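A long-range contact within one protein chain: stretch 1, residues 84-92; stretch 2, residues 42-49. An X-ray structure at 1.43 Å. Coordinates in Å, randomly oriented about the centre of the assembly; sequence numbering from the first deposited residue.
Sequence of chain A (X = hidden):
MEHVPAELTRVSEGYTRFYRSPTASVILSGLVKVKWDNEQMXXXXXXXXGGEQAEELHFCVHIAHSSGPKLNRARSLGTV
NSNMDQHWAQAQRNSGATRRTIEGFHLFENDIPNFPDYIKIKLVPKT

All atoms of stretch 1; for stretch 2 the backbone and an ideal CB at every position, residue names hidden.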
# COMPACT_ATOMS: atom_id res chain seq x y z
N MET A 84 7.12 8.61 9.91
CA MET A 84 7.70 7.34 9.49
C MET A 84 8.89 7.55 8.55
O MET A 84 9.05 6.85 7.54
CB MET A 84 6.61 6.50 8.76
CG MET A 84 5.53 6.07 9.71
SD MET A 84 4.24 5.23 8.77
CE MET A 84 3.26 4.52 10.08
N ASP A 85 9.75 8.48 8.90
CA ASP A 85 10.83 8.88 8.00
C ASP A 85 12.17 8.19 8.28
O ASP A 85 13.08 8.25 7.43
CB ASP A 85 11.02 10.42 8.02
CG ASP A 85 11.20 11.01 9.42
OD1 ASP A 85 11.01 10.28 10.40
OD2 ASP A 85 11.48 12.24 9.53
N GLN A 86 12.32 7.56 9.45
CA GLN A 86 13.61 6.97 9.83
C GLN A 86 13.64 5.45 9.74
O GLN A 86 14.72 4.85 9.64
CB GLN A 86 13.98 7.37 11.27
CG GLN A 86 14.20 8.88 11.41
CD GLN A 86 15.55 9.38 10.83
OE1 GLN A 86 16.37 8.62 10.29
NE2 GLN A 86 15.78 10.69 10.99
N HIS A 87 12.46 4.83 9.81
CA HIS A 87 12.39 3.37 9.86
C HIS A 87 11.19 2.94 9.05
O HIS A 87 10.17 3.62 9.07
CB HIS A 87 12.20 2.87 11.31
CG HIS A 87 13.40 3.15 12.16
ND1 HIS A 87 14.59 2.49 11.98
CD2 HIS A 87 13.62 4.08 13.12
CE1 HIS A 87 15.49 2.98 12.83
NE2 HIS A 87 14.92 3.96 13.52
N TRP A 88 11.32 1.84 8.33
CA TRP A 88 10.16 1.29 7.63
C TRP A 88 9.10 0.84 8.65
O TRP A 88 9.45 0.30 9.70
CB TRP A 88 10.59 0.08 6.82
CG TRP A 88 11.46 0.38 5.69
CD1 TRP A 88 12.84 0.37 5.64
CD2 TRP A 88 11.00 0.69 4.36
NE1 TRP A 88 13.25 0.66 4.36
CE2 TRP A 88 12.15 0.87 3.55
CE3 TRP A 88 9.74 0.82 3.78
CZ2 TRP A 88 12.04 1.16 2.16
CZ3 TRP A 88 9.65 1.15 2.44
CH2 TRP A 88 10.77 1.29 1.65
N ALA A 89 7.84 1.08 8.34
CA ALA A 89 6.77 0.80 9.30
C ALA A 89 5.59 0.11 8.64
O ALA A 89 5.29 0.36 7.48
CB ALA A 89 6.26 2.13 9.92
N GLN A 90 4.86 -0.71 9.41
CA GLN A 90 3.59 -1.21 8.94
C GLN A 90 2.58 -0.07 9.04
O GLN A 90 2.73 0.86 9.84
CB GLN A 90 3.10 -2.31 9.89
CG GLN A 90 3.99 -3.49 9.98
CD GLN A 90 3.57 -4.44 11.07
OE1 GLN A 90 2.38 -4.72 11.21
NE2 GLN A 90 4.54 -4.94 11.84
N ALA A 91 1.54 -0.14 8.24
CA ALA A 91 0.44 0.80 8.41
C ALA A 91 -0.16 0.61 9.82
O ALA A 91 -0.24 -0.49 10.32
CB ALA A 91 -0.62 0.62 7.29
N GLN A 92 -0.60 1.72 10.40
CA GLN A 92 -1.07 1.72 11.79
C GLN A 92 -2.57 1.38 11.66
O GLN A 92 -3.30 1.94 10.84
CB GLN A 92 -0.91 3.18 12.27
CG GLN A 92 0.58 3.46 12.63
CD GLN A 92 1.18 2.48 13.67
OE1 GLN A 92 2.20 1.78 13.42
NE2 GLN A 92 0.55 2.40 14.85
N UNK A 42 3.55 -10.72 2.98
CA UNK A 42 2.29 -10.76 3.73
C UNK A 42 1.76 -9.37 3.95
O UNK A 42 0.57 -9.18 4.20
CB UNK A 42 2.47 -11.47 5.07
N UNK A 43 2.61 -8.36 3.90
CA UNK A 43 2.13 -6.99 4.06
C UNK A 43 3.15 -6.01 3.51
O UNK A 43 4.35 -6.26 3.57
CB UNK A 43 1.84 -6.68 5.53
N UNK A 44 2.65 -4.87 3.03
CA UNK A 44 3.56 -3.80 2.64
C UNK A 44 4.09 -3.06 3.85
O UNK A 44 3.43 -2.99 4.88
CB UNK A 44 2.86 -2.82 1.69
N UNK A 45 5.30 -2.52 3.72
CA UNK A 45 5.92 -1.62 4.70
C UNK A 45 6.15 -0.28 4.02
O UNK A 45 6.34 -0.24 2.81
CB UNK A 45 7.23 -2.19 5.24
N UNK A 46 6.15 0.80 4.82
CA UNK A 46 6.09 2.18 4.31
C UNK A 46 7.18 3.01 4.96
O UNK A 46 7.55 2.82 6.09
CB UNK A 46 4.72 2.81 4.57
N UNK A 47 7.69 3.97 4.19
CA UNK A 47 8.62 4.96 4.71
C UNK A 47 8.40 6.32 4.06
O UNK A 47 8.35 6.43 2.83
CB UNK A 47 10.06 4.50 4.49
N UNK A 48 8.26 7.35 4.88
CA UNK A 48 8.00 8.70 4.40
C UNK A 48 9.23 9.30 3.74
O UNK A 48 10.30 9.32 4.36
CB UNK A 48 7.54 9.59 5.55
N UNK A 49 9.04 9.80 2.52
CA UNK A 49 10.14 10.44 1.71
C UNK A 49 9.61 11.72 1.08
O UNK A 49 10.14 12.18 0.04
CB UNK A 49 10.66 9.50 0.62

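Position 42 gives little to reason from: its ideal CB has nothing of stretch 1 within 5.5 Å, so many residues would suit. It is Thr 42, which makes no contact here.

At position 43 CA-to-CB points toward stretch 1, but the ideal CB again has no neighbour within 5.5 Å. Bridging that gap takes a long, flexible chain. The residue is Met 43, whose p, t, p chain brings SD to 3.5 Å from Gln 90 CG.

Position 44 points sideways, with phi/psi of -77/151, compatible with proline among many others. It is Pro 44. Its O accepts a hydrogen bond from a water (2.7 Å from the water O), and that water accepts one from Ala 91 N (2.9 Å from the same O).

Position 45 points toward stretch 1, its ideal CB 3.9 Å from Ala 89 O and 4.2 Å from Trp 88 CE3. The carbonyl is already taken by the backbone N of position 46, so the Trp 88 ring and the aliphatic part of Gln 90 favour a medium apolar residue: leucine, isoleucine, valine or methionine. It is Leu 45, with CD2 3.6 Å from Gln 90 CG and CB 4.1 Å from Trp 88 CE3.

Position 46 forms a single antiparallel bridge with Ala 89: its N donates to Ala 89 O (2.8 Å, 149°) and its O accepts from Ala 89 N (2.9 Å, 155°). Beyond excluding proline, these backbone bonds do not choose the side chain. CA-to-CB points away overall, yet the ideal CB is 4.9 Å from Met 84 SD, which suits an apolar residue, aliphatic or aromatic. It is Phe 46; chi1 of -60° (m) brings CE2 to 3.9 Å from Ala 91 CB.

Position 47 points sideways, its ideal CB 3.8 Å from Trp 88 CE3 and 4.0 Å from Met 84 O. An indole face beside backbone carbonyls suits a long chain with aliphatic length and perhaps a polar end: lysine, arginine, glutamine or methionine. It is Lys 47, all t. CD sits 3.9 Å from the centroid of the Trp 88 five-membered ring, 2° off its normal, a CH-pi contact; CE reaches 3.4 Å from Asp 85 O.

At position 48 the backbone N donates to Met 84 O (2.8 Å, 162°), excluding proline. CA-to-CB points toward stretch 1, the ideal CB 3.7 Å from Met 84 O and 4.2 Å from Asp 85 N. Beside backbone and Asp 85 CB, branched, aromatic or polar residues would all suit. It is Trp 48, whose CB lies 4.3 Å from Asp 85 CB while the end of its side chain leads away.

Position 49 points away and is unconstrained by stretch 1; it is Ile 49.

Stretch 2 (42-49) TMPLFKWI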
# COMPACT_ATOMS: atom_id res chain seq x y z
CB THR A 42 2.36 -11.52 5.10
OG1 THR A 42 3.07 -10.70 6.04
CG2 THR A 42 3.05 -12.86 4.97
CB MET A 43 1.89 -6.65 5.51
CG MET A 43 3.16 -6.60 6.32
SD MET A 43 2.90 -6.22 8.05
CE MET A 43 2.19 -7.76 8.58
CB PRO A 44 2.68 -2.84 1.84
CG PRO A 44 1.31 -3.06 2.37
CD PRO A 44 1.23 -4.51 2.80
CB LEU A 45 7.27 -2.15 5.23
CG LEU A 45 7.17 -3.53 5.92
CD1 LEU A 45 8.54 -3.97 6.37
CD2 LEU A 45 6.21 -3.57 7.12
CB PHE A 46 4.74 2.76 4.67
CG PHE A 46 3.61 2.00 4.09
CD1 PHE A 46 3.17 2.25 2.77
CD2 PHE A 46 2.94 1.05 4.86
CE1 PHE A 46 2.10 1.54 2.24
CE2 PHE A 46 1.87 0.29 4.32
CZ PHE A 46 1.43 0.56 3.01
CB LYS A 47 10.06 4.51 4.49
CG LYS A 47 11.07 5.18 5.40
CD LYS A 47 12.33 4.35 5.56
CE LYS A 47 13.53 5.21 5.90
NZ LYS A 47 14.77 4.40 6.07
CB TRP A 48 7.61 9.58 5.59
CG TRP A 48 7.29 10.99 5.21
CD1 TRP A 48 8.16 12.07 5.26
CD2 TRP A 48 6.04 11.50 4.73
NE1 TRP A 48 7.50 13.19 4.84
CE2 TRP A 48 6.21 12.88 4.50
CE3 TRP A 48 4.77 10.94 4.49
CZ2 TRP A 48 5.19 13.69 4.05
CZ3 TRP A 48 3.75 11.74 4.05
CH2 TRP A 48 3.96 13.12 3.81
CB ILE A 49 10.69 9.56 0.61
CG1 ILE A 49 9.56 9.04 -0.27
CG2 ILE A 49 11.54 8.48 1.23
CD1 ILE A 49 9.96 8.70 -1.67
O HOH W 1 1.28 -2.42 6.45
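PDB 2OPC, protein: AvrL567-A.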